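Local coordinates for putative exported protein (Bordetella pertussis Tohama I, PDB 2PFY) that binds pyroglutamic acid as an extracytoplasmic solute receptor and probably delivers it to a tripartite ATP-independent periplasmic transporter, at residues 25-28 with 29-33; 86-89 with 90-93; 130-133 with 134-138; 252-255 with 256-259. All coordinates share one frame; numbering follows the deposited sequence.

Contact 1: residues 25-28 with 29-33; sequences DEVK and AATAG
The peptide carbonyl of V27 is the flat group gripped here: T31 N reaches V27 O over one face of the carbonyl plane at 3.0 Å, and T31 OG1 meets V27 O from the opposite face at 2.8 Å. Both donors stand tilted from that plane by less than 30°. A Schellman motif ends helix 15-30 at this point, within the beta-alpha-beta unit formed by strand 2-7, helix 15-30 and strand 35-40. The hydroxyl of T31 sits between its own backbone N and carbonyl carbon (chi1 65°), which turns it back along the helix; CG2 lies beside the backbone N, 3.2 Å from V27 O. T31 CG2 also lies 4.4 Å from V27 CG1, a loose apolar contact. OG1 is engaged a second time by the backbone of L35, tying the helix end to the start of the next strand. V27 turns its buried side chain onto L35, I37 and A232, whereas E26 directs its carboxylate to a salt bridge with R239. The preceding turn keeps the regular pattern, A29 N to D25 O at 3.1 Å and A30 N to E26 O at 2.9 Å. Beyond T31 the chain reverses its twist: A32 takes a positive phi as the C-prime residue, and its N bonds to A29 O at 3.1 Å. The outer bond of the motif closes over it, G33 N meeting K28 O at 2.7 Å, nearly in line with the carbonyl.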
loop_
_atom_site.group_PDB
_atom_site.type_symbol
_atom_site.label_atom_id
_atom_site.label_comp_id
_atom_site.label_asym_id
_atom_site.label_seq_id
_atom_site.Cartn_x
_atom_site.Cartn_y
_atom_site.Cartn_z
ATOM N N ASP A 25 1.345 -12.738 -16.631
ATOM C CA ASP A 25 0.812 -13.811 -17.472
ATOM C C ASP A 25 -0.054 -13.278 -18.605
ATOM O O ASP A 25 0.038 -13.778 -19.733
ATOM C CB ASP A 25 -0.029 -14.816 -16.656
ATOM C CG ASP A 25 0.820 -15.741 -15.820
ATOM O OD1 ASP A 25 2.019 -15.913 -16.120
ATOM O OD2 ASP A 25 0.270 -16.293 -14.839
ATOM N N GLU A 26 -0.901 -12.297 -18.300
ATOM C CA GLU A 26 -1.801 -11.720 -19.292
ATOM C C GLU A 26 -1.051 -10.914 -20.354
ATOM O O GLU A 26 -1.433 -10.940 -21.521
ATOM C CB GLU A 26 -2.929 -10.928 -18.626
ATOM C CG GLU A 26 -3.989 -11.935 -18.030
ATOM C CD GLU A 26 -5.141 -11.289 -17.262
ATOM O OE1 GLU A 26 -5.217 -10.027 -17.133
ATOM O OE2 GLU A 26 -5.973 -12.075 -16.762
ATOM N N VAL A 27 0.038 -10.245 -19.965
ATOM C CA VAL A 27 0.898 -9.538 -20.909
ATOM C C VAL A 27 1.536 -10.540 -21.884
ATOM O O VAL A 27 1.630 -10.303 -23.117
ATOM C CB VAL A 27 1.992 -8.670 -20.180
ATOM C CG1 VAL A 27 3.071 -8.182 -21.136
ATOM C CG2 VAL A 27 1.371 -7.453 -19.496
ATOM N N LYS A 28 1.973 -11.668 -21.363
ATOM C CA LYS A 28 2.656 -12.650 -22.193
ATOM C C LYS A 28 1.703 -13.253 -23.233
ATOM O O LYS A 28 2.087 -13.453 -24.404
ATOM C CB LYS A 28 3.243 -13.771 -21.326
ATOM C CG LYS A 28 4.128 -14.726 -22.108
ATOM C CD LYS A 28 4.741 -15.781 -21.219
ATOM C CE LYS A 28 5.388 -16.880 -22.044
ATOM N NZ LYS A 28 5.581 -18.085 -21.184
ATOM N N ALA A 29 0.481 -13.558 -22.796
ATOM C CA ALA A 29 -0.527 -14.135 -23.685
ATOM C C ALA A 29 -1.013 -13.104 -24.698
ATOM O O ALA A 29 -1.153 -13.400 -25.895
ATOM C CB ALA A 29 -1.694 -14.733 -22.864
ATOM N N ALA A 30 -1.244 -11.888 -24.242
ATOM C CA ALA A 30 -1.752 -10.832 -25.096
ATOM C C ALA A 30 -0.752 -10.389 -26.166
ATOM O O ALA A 30 -1.160 -9.957 -27.240
ATOM C CB ALA A 30 -2.189 -9.644 -24.250
ATOM N N THR A 31 0.548 -10.494 -25.880
ATOM C CA THR A 31 1.590 -10.225 -26.865
ATOM C C THR A 31 2.096 -11.486 -27.600
ATOM O O THR A 31 3.088 -11.437 -28.322
ATOM C CB THR A 31 2.792 -9.517 -26.207
ATOM O OG1 THR A 31 3.402 -10.413 -25.266
ATOM C CG2 THR A 31 2.336 -8.259 -25.504
ATOM N N ALA A 32 1.438 -12.617 -27.391
ATOM C CA ALA A 32 1.836 -13.852 -28.038
ATOM C C ALA A 32 3.297 -14.192 -27.739
ATOM O O ALA A 32 4.019 -14.736 -28.586
ATOM C CB ALA A 32 1.598 -13.759 -29.579
ATOM N N GLY A 33 3.756 -13.879 -26.535
ATOM C CA GLY A 33 5.126 -14.201 -26.191
ATOM C C GLY A 33 6.178 -13.133 -26.452
ATOM O O GLY A 33 7.316 -13.290 -26.025
#

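Contact 2: residues 86-89 with 90-93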
loop_
_atom_site.group_PDB
_atom_site.type_symbol
_atom_site.label_atom_id
_atom_site.label_comp_id
_atom_site.label_asym_id
_atom_site.label_seq_id
_atom_site.Cartn_x
_atom_site.Cartn_y
_atom_site.Cartn_z
ATOM N N ALA A 86 -10.549 8.866 3.741
ATOM C CA ALA A 86 -11.242 8.001 2.786
ATOM C C ALA A 86 -11.173 6.546 3.280
ATOM O O ALA A 86 -10.340 5.763 2.825
ATOM C CB ALA A 86 -10.619 8.131 1.407
ATOM N N SER A 87 -12.036 6.203 4.226
ATOM C CA SER A 87 -11.851 4.973 4.988
ATOM C C SER A 87 -12.703 3.818 4.508
ATOM O O SER A 87 -12.507 2.679 4.937
ATOM C CB SER A 87 -12.076 5.247 6.470
ATOM O OG SER A 87 -10.877 5.762 7.050
ATOM N N SER A 88 -13.664 4.120 3.635
ATOM C CA SER A 88 -14.429 3.083 2.935
ATOM C C SER A 88 -13.831 2.856 1.540
ATOM O O SER A 88 -13.150 3.728 1.011
ATOM C CB SER A 88 -15.900 3.482 2.831
ATOM O OG SER A 88 -16.038 4.578 1.959
ATOM N N PHE A 89 -14.042 1.682 0.954
ATOM C CA PHE A 89 -13.564 1.473 -0.431
ATOM C C PHE A 89 -14.116 2.481 -1.421
ATOM O O PHE A 89 -13.394 2.907 -2.331
ATOM C CB PHE A 89 -13.838 0.058 -0.934
ATOM C CG PHE A 89 -12.887 -0.977 -0.389
ATOM C CD1 PHE A 89 -11.553 -0.994 -0.792
ATOM C CD2 PHE A 89 -13.341 -1.961 0.514
ATOM C CE1 PHE A 89 -10.652 -1.976 -0.288
ATOM C CE2 PHE A 89 -12.464 -2.945 1.020
ATOM C CZ PHE A 89 -11.114 -2.953 0.608
ATOM N N ASN A 90 -15.400 2.845 -1.270
ATOM C CA ASN A 90 -16.047 3.787 -2.226
ATOM C C ASN A 90 -15.383 5.155 -2.162
ATOM O O ASN A 90 -15.053 5.734 -3.187
ATOM C CB ASN A 90 -17.568 3.906 -1.976
ATOM C CG ASN A 90 -18.364 2.725 -2.558
ATOM O OD1 ASN A 90 -17.808 1.773 -3.128
ATOM N ND2 ASN A 90 -19.682 2.785 -2.395
ATOM N N GLU A 91 -15.123 5.641 -0.951
ATOM C CA GLU A 91 -14.343 6.887 -0.800
ATOM C C GLU A 91 -12.922 6.725 -1.354
ATOM O O GLU A 91 -12.424 7.630 -2.021
ATOM C CB GLU A 91 -14.255 7.327 0.658
ATOM C CG GLU A 91 -15.532 7.859 1.240
ATOM C CD GLU A 91 -15.404 8.072 2.736
ATOM O OE1 GLU A 91 -15.216 7.083 3.483
ATOM O OE2 GLU A 91 -15.467 9.236 3.160
ATOM N N SER A 92 -12.260 5.599 -1.022
ATOM C CA SER A 92 -10.889 5.328 -1.490
ATOM C C SER A 92 -10.806 5.407 -3.013
ATOM O O SER A 92 -9.866 5.995 -3.572
ATOM C CB SER A 92 -10.396 3.948 -0.988
ATOM O OG SER A 92 -8.997 3.769 -1.216
ATOM N N GLU A 93 -11.798 4.809 -3.659
ATOM C CA GLU A 93 -11.885 4.722 -5.105
ATOM C C GLU A 93 -12.021 6.106 -5.760
ATOM O O GLU A 93 -11.397 6.370 -6.775
ATOM C CB GLU A 93 -13.014 3.799 -5.534
ATOM C CG GLU A 93 -12.936 3.464 -7.027
ATOM C CD GLU A 93 -14.081 2.630 -7.549
ATOM O OE1 GLU A 93 -14.853 2.046 -6.751
ATOM O OE2 GLU A 93 -14.199 2.557 -8.792
HETATM O O HOH W 1 -13.606 8.411 5.474
#
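S88 and E91 clasp each other in a capping box at the start of helix 89-108. S88 OG accepts from E91 N at 3.2 Å with an almost straight N-H (165°) and itself donates to E91 OE1 at 3.0 Å, meeting that oxygen on its anti side. The return bond of the box, S88 N to E91 OE1, is weak at 3.3 Å. The hydroxyl is folded in between the backbone N and carbonyl carbon of S88 (chi1 69°), which places it over the first helical turn. The apolar, tightly packed side is formed by A86, whose CB lies 3.8 Å from E91 CB; both side chains touch Y299 of helix 290-300. S88 O and F89 O then start the regular ladder, taking S92 N at 2.9 Å and E93 N at 2.8 Å. On the solvent side a water bridges the two segments, donating to E91 OE1 at 2.9 Å and accepting from S87 N at 3.0 Å, while S87 N itself bonds only weakly to E91 OE1. N90 and E93 turn elsewhere, to R245. Gathering N-H, hydroxyl and water donors on one glutamate oxygen beside the positive end of a helix dipole would probably favour the ionised carboxylate and help fix where the helix begins.

Contact 3: residues 130-133 with 134-138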
loop_
_atom_site.group_PDB
_atom_site.type_symbol
_atom_site.label_atom_id
_atom_site.label_comp_id
_atom_site.label_asym_id
_atom_site.label_seq_id
_atom_site.Cartn_x
_atom_site.Cartn_y
_atom_site.Cartn_z
ATOM N N PRO A 130 -5.173 -5.561 25.370
ATOM C CA PRO A 130 -6.305 -4.731 24.988
ATOM C C PRO A 130 -5.951 -3.237 24.888
ATOM O O PRO A 130 -5.157 -2.723 25.676
ATOM C CB PRO A 130 -7.310 -4.956 26.128
ATOM C CG PRO A 130 -6.994 -6.300 26.680
ATOM C CD PRO A 130 -5.456 -6.353 26.591
ATOM N N VAL A 131 -6.562 -2.560 23.932
ATOM C CA VAL A 131 -6.399 -1.127 23.749
ATOM C C VAL A 131 -7.782 -0.498 23.561
ATOM O O VAL A 131 -8.590 -1.002 22.789
ATOM C CB VAL A 131 -5.474 -0.811 22.534
ATOM C CG1 VAL A 131 -5.480 0.685 22.207
ATOM C CG2 VAL A 131 -4.041 -1.284 22.808
ATOM N N ALA A 132 -8.052 0.603 24.277
ATOM C CA ALA A 132 -9.322 1.325 24.169
ATOM C C ALA A 132 -9.162 2.842 23.895
ATOM O O ALA A 132 -10.138 3.525 23.619
ATOM C CB ALA A 132 -10.195 1.095 25.437
ATOM N N ALA A 133 -7.934 3.349 23.995
ATOM C CA ALA A 133 -7.611 4.765 23.762
ATOM C C ALA A 133 -6.113 4.910 23.483
ATOM O O ALA A 133 -5.352 4.027 23.811
ATOM C CB ALA A 133 -8.008 5.620 25.003
ATOM N N LEU A 134 -5.698 6.037 22.901
ATOM C CA LEU A 134 -4.262 6.291 22.617
ATOM C C LEU A 134 -3.315 6.101 23.794
ATOM O O LEU A 134 -2.180 5.623 23.615
ATOM C CB LEU A 134 -4.043 7.656 21.952
ATOM C CG LEU A 134 -4.482 7.756 20.481
ATOM C CD1 LEU A 134 -4.271 9.159 19.931
ATOM C CD2 LEU A 134 -3.795 6.693 19.588
ATOM N N ALA A 135 -3.792 6.420 25.008
ATOM C CA ALA A 135 -3.011 6.249 26.233
ATOM C C ALA A 135 -2.423 4.844 26.376
ATOM O O ALA A 135 -1.331 4.673 26.917
ATOM C CB ALA A 135 -3.866 6.615 27.498
ATOM N N ASP A 136 -3.162 3.843 25.897
ATOM C CA ASP A 136 -2.730 2.447 25.959
ATOM C C ASP A 136 -1.465 2.205 25.105
ATOM O O ASP A 136 -0.668 1.284 25.382
ATOM C CB ASP A 136 -3.912 1.512 25.578
ATOM C CG ASP A 136 -4.994 1.503 26.637
ATOM O OD1 ASP A 136 -4.624 1.619 27.838
ATOM O OD2 ASP A 136 -6.199 1.390 26.296
ATOM N N LEU A 137 -1.256 3.087 24.132
ATOM C CA LEU A 137 -0.145 2.974 23.203
ATOM C C LEU A 137 1.005 3.959 23.487
ATOM O O LEU A 137 1.988 4.020 22.751
ATOM C CB LEU A 137 -0.667 3.076 21.752
ATOM C CG LEU A 137 -1.546 1.893 21.319
ATOM C CD1 LEU A 137 -2.363 2.256 20.061
ATOM C CD2 LEU A 137 -0.705 0.620 21.092
ATOM N N LYS A 138 0.899 4.700 24.592
ATOM C CA LYS A 138 1.904 5.702 24.928
ATOM C C LYS A 138 3.233 5.014 25.190
ATOM O O LYS A 138 3.313 4.110 26.033
ATOM C CB LYS A 138 1.471 6.534 26.164
ATOM C CG LYS A 138 2.509 7.553 26.573
ATOM C CD LYS A 138 2.515 8.752 25.661
ATOM C CE LYS A 138 3.624 9.674 26.087
ATOM N NZ LYS A 138 3.879 10.664 25.059
#
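D136 reaches back across the bend to the backbone of A132, its OD2 accepting from A132 N at 2.9 Å through the lone pair that points away from OD1. The bond is nearly straight, with an N-H...O angle of 170°; a second, weak one comes from A133 N at 3.5 Å. With CG beside its backbone N and opposite the carbonyl carbon (chi1 -70°), the carboxylate swings toward the preceding residues and brings OD2 to A132 N. The backbone of the turn puts D136 CB 3.8 Å from V131 CG1 and 3.9 Å from V131 CG2, and both methyls face that carbon from the same side. V131 and D136 run past each other in opposite senses. In V131 it is CG1 that stands anti to the backbone N (chi1 171°), and this methyl also meets L137 CD1 at 4.1 Å, the two side chains crossing at about a right angle. A beta turn of helical conformation at L134 and A135 joins the halves: D136 N bonds to A133 O at 3.0 Å, from above the carbonyl plane. L134 lies against L269 and I276 of helix 267-287, and its N bonds to E272, while L137 packs on M156 and A179. The loop between strands 124-127 and 141-144 is thereby folded on itself, apolar side inward. One carboxylate oxygen taking a straight bond from A132 N and a weak one from A133 N probably stays ionised and ties the residues before the turn to D136.

Contact 4: residues 252-255 with 256-259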
loop_
_atom_site.group_PDB
_atom_site.type_symbol
_atom_site.label_atom_id
_atom_site.label_comp_id
_atom_site.label_asym_id
_atom_site.label_seq_id
_atom_site.Cartn_x
_atom_site.Cartn_y
_atom_site.Cartn_z
ATOM N N THR A 252 -10.377 -11.032 7.546
ATOM C CA THR A 252 -10.674 -10.674 8.943
ATOM C C THR A 252 -11.209 -11.902 9.694
ATOM O O THR A 252 -10.753 -12.183 10.804
ATOM C CB THR A 252 -11.676 -9.520 8.990
ATOM O OG1 THR A 252 -11.156 -8.478 8.171
ATOM C CG2 THR A 252 -11.845 -8.967 10.438
ATOM N N ASP A 253 -12.113 -12.662 9.066
ATOM C CA ASP A 253 -12.625 -13.924 9.676
ATOM C C ASP A 253 -11.470 -14.891 9.933
ATOM O O ASP A 253 -11.465 -15.602 10.950
ATOM C CB ASP A 253 -13.661 -14.616 8.782
ATOM C CG ASP A 253 -14.961 -13.813 8.606
ATOM O OD1 ASP A 253 -15.402 -13.065 9.510
ATOM O OD2 ASP A 253 -15.597 -13.963 7.535
ATOM N N THR A 254 -10.482 -14.918 9.021
ATOM C CA THR A 254 -9.315 -15.788 9.184
ATOM C C THR A 254 -8.511 -15.490 10.468
ATOM O O THR A 254 -8.064 -16.425 11.153
ATOM C CB THR A 254 -8.393 -15.774 7.925
ATOM O OG1 THR A 254 -9.136 -16.241 6.800
ATOM C CG2 THR A 254 -7.156 -16.704 8.111
ATOM N N LEU A 255 -8.303 -14.207 10.764
ATOM C CA LEU A 255 -7.613 -13.787 11.985
ATOM C C LEU A 255 -8.342 -14.370 13.205
ATOM O O LEU A 255 -7.700 -14.955 14.073
ATOM C CB LEU A 255 -7.622 -12.244 12.081
ATOM C CG LEU A 255 -6.927 -11.491 10.918
ATOM C CD1 LEU A 255 -7.049 -10.008 11.176
ATOM C CD2 LEU A 255 -5.414 -11.897 10.751
ATOM N N ALA A 256 -9.672 -14.213 13.234
ATOM C CA ALA A 256 -10.515 -14.688 14.348
ATOM C C ALA A 256 -10.554 -16.192 14.453
ATOM O O ALA A 256 -10.469 -16.731 15.571
ATOM C CB ALA A 256 -11.950 -14.112 14.280
ATOM N N ARG A 257 -10.638 -16.883 13.315
ATOM C CA ARG A 257 -10.637 -18.371 13.319
ATOM C C ARG A 257 -9.353 -18.895 13.948
ATOM O O ARG A 257 -9.345 -19.929 14.655
ATOM C CB ARG A 257 -10.834 -18.921 11.903
ATOM C CG ARG A 257 -10.786 -20.433 11.779
ATOM C CD ARG A 257 -11.312 -20.896 10.415
ATOM N NE ARG A 257 -10.526 -20.379 9.303
ATOM C CZ ARG A 257 -10.828 -19.333 8.520
ATOM N NH1 ARG A 257 -11.953 -18.580 8.678
ATOM N NH2 ARG A 257 -9.969 -19.033 7.543
ATOM N N ASN A 258 -8.256 -18.184 13.701
ATOM C CA ASN A 258 -6.965 -18.563 14.256
ATOM C C ASN A 258 -6.669 -18.043 15.657
ATOM O O ASN A 258 -5.520 -18.095 16.102
ATOM C CB ASN A 258 -5.865 -18.175 13.267
ATOM C CG ASN A 258 -5.846 -19.121 12.092
ATOM O OD1 ASN A 258 -5.408 -20.260 12.244
ATOM N ND2 ASN A 258 -6.425 -18.701 10.957
ATOM N N GLY A 259 -7.713 -17.541 16.319
ATOM C CA GLY A 259 -7.716 -17.201 17.748
ATOM C C GLY A 259 -7.430 -15.750 18.138
ATOM O O GLY A 259 -7.338 -15.435 19.339
#
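R257 folds its guanidinium back over T254, whose CA lies over one face of the planar group, 3.9 Å from CZ. The chain runs extended to CG and CD and then bends at chi3 (61°), bringing NH2 to T254 OG1 at 3.0 Å; this bond is weak, since the N-H is far from straight (130°), and OG1 has its stronger partner in the carbonyl of E250. On the next position N258 grips the same residue by its backbone: N258 ND2 donates to T254 O at 2.8 Å, and N258 N reaches T254 O at 3.1 Å from the opposite face of the carbonyl plane. The amide lies alongside T254, with ND2 3.6 Å from its CG2 methyl. R257 N still makes the regular bond to D253 O at 2.8 Å, but N258 already leaves helical geometry. G259, with positive phi, is the C-prime residue of a Schellman motif, its N bonding to A256 O at 3.0 Å while the residue after it closes on L255 O. Helix 223-257 thus ends against strand 261-264: L255 packs on V262, on Y199 of strand 198-201 and on P184 and V188 of helix 184-189, while W193 touches T254, L255 and N258.

Overall arrangement
Along the chain the contacts follow in numerical order without interleaving, and none touches another. Contacts 1 and 4 are both Schellman helix ends, closing helices 15-30 and 223-257, with centres about 37 Å apart; contact 2 is a helix start and contact 3 a loop bend. Helix 223-257 links three of them: its earlier part packs on V27 and T31 of contact 1, its middle meets contact 2, and its end is contact 4. Contacts 1 and 3 lie on opposite sides of the chain's centre, about 50 Å between centres. The side chains of F89 (contact 2) and L255 (contact 4) come to about 10 and 11 Å from bound pyroglutamic acid; no residue of the four contacts lines the pocket, and all are local scaffold features.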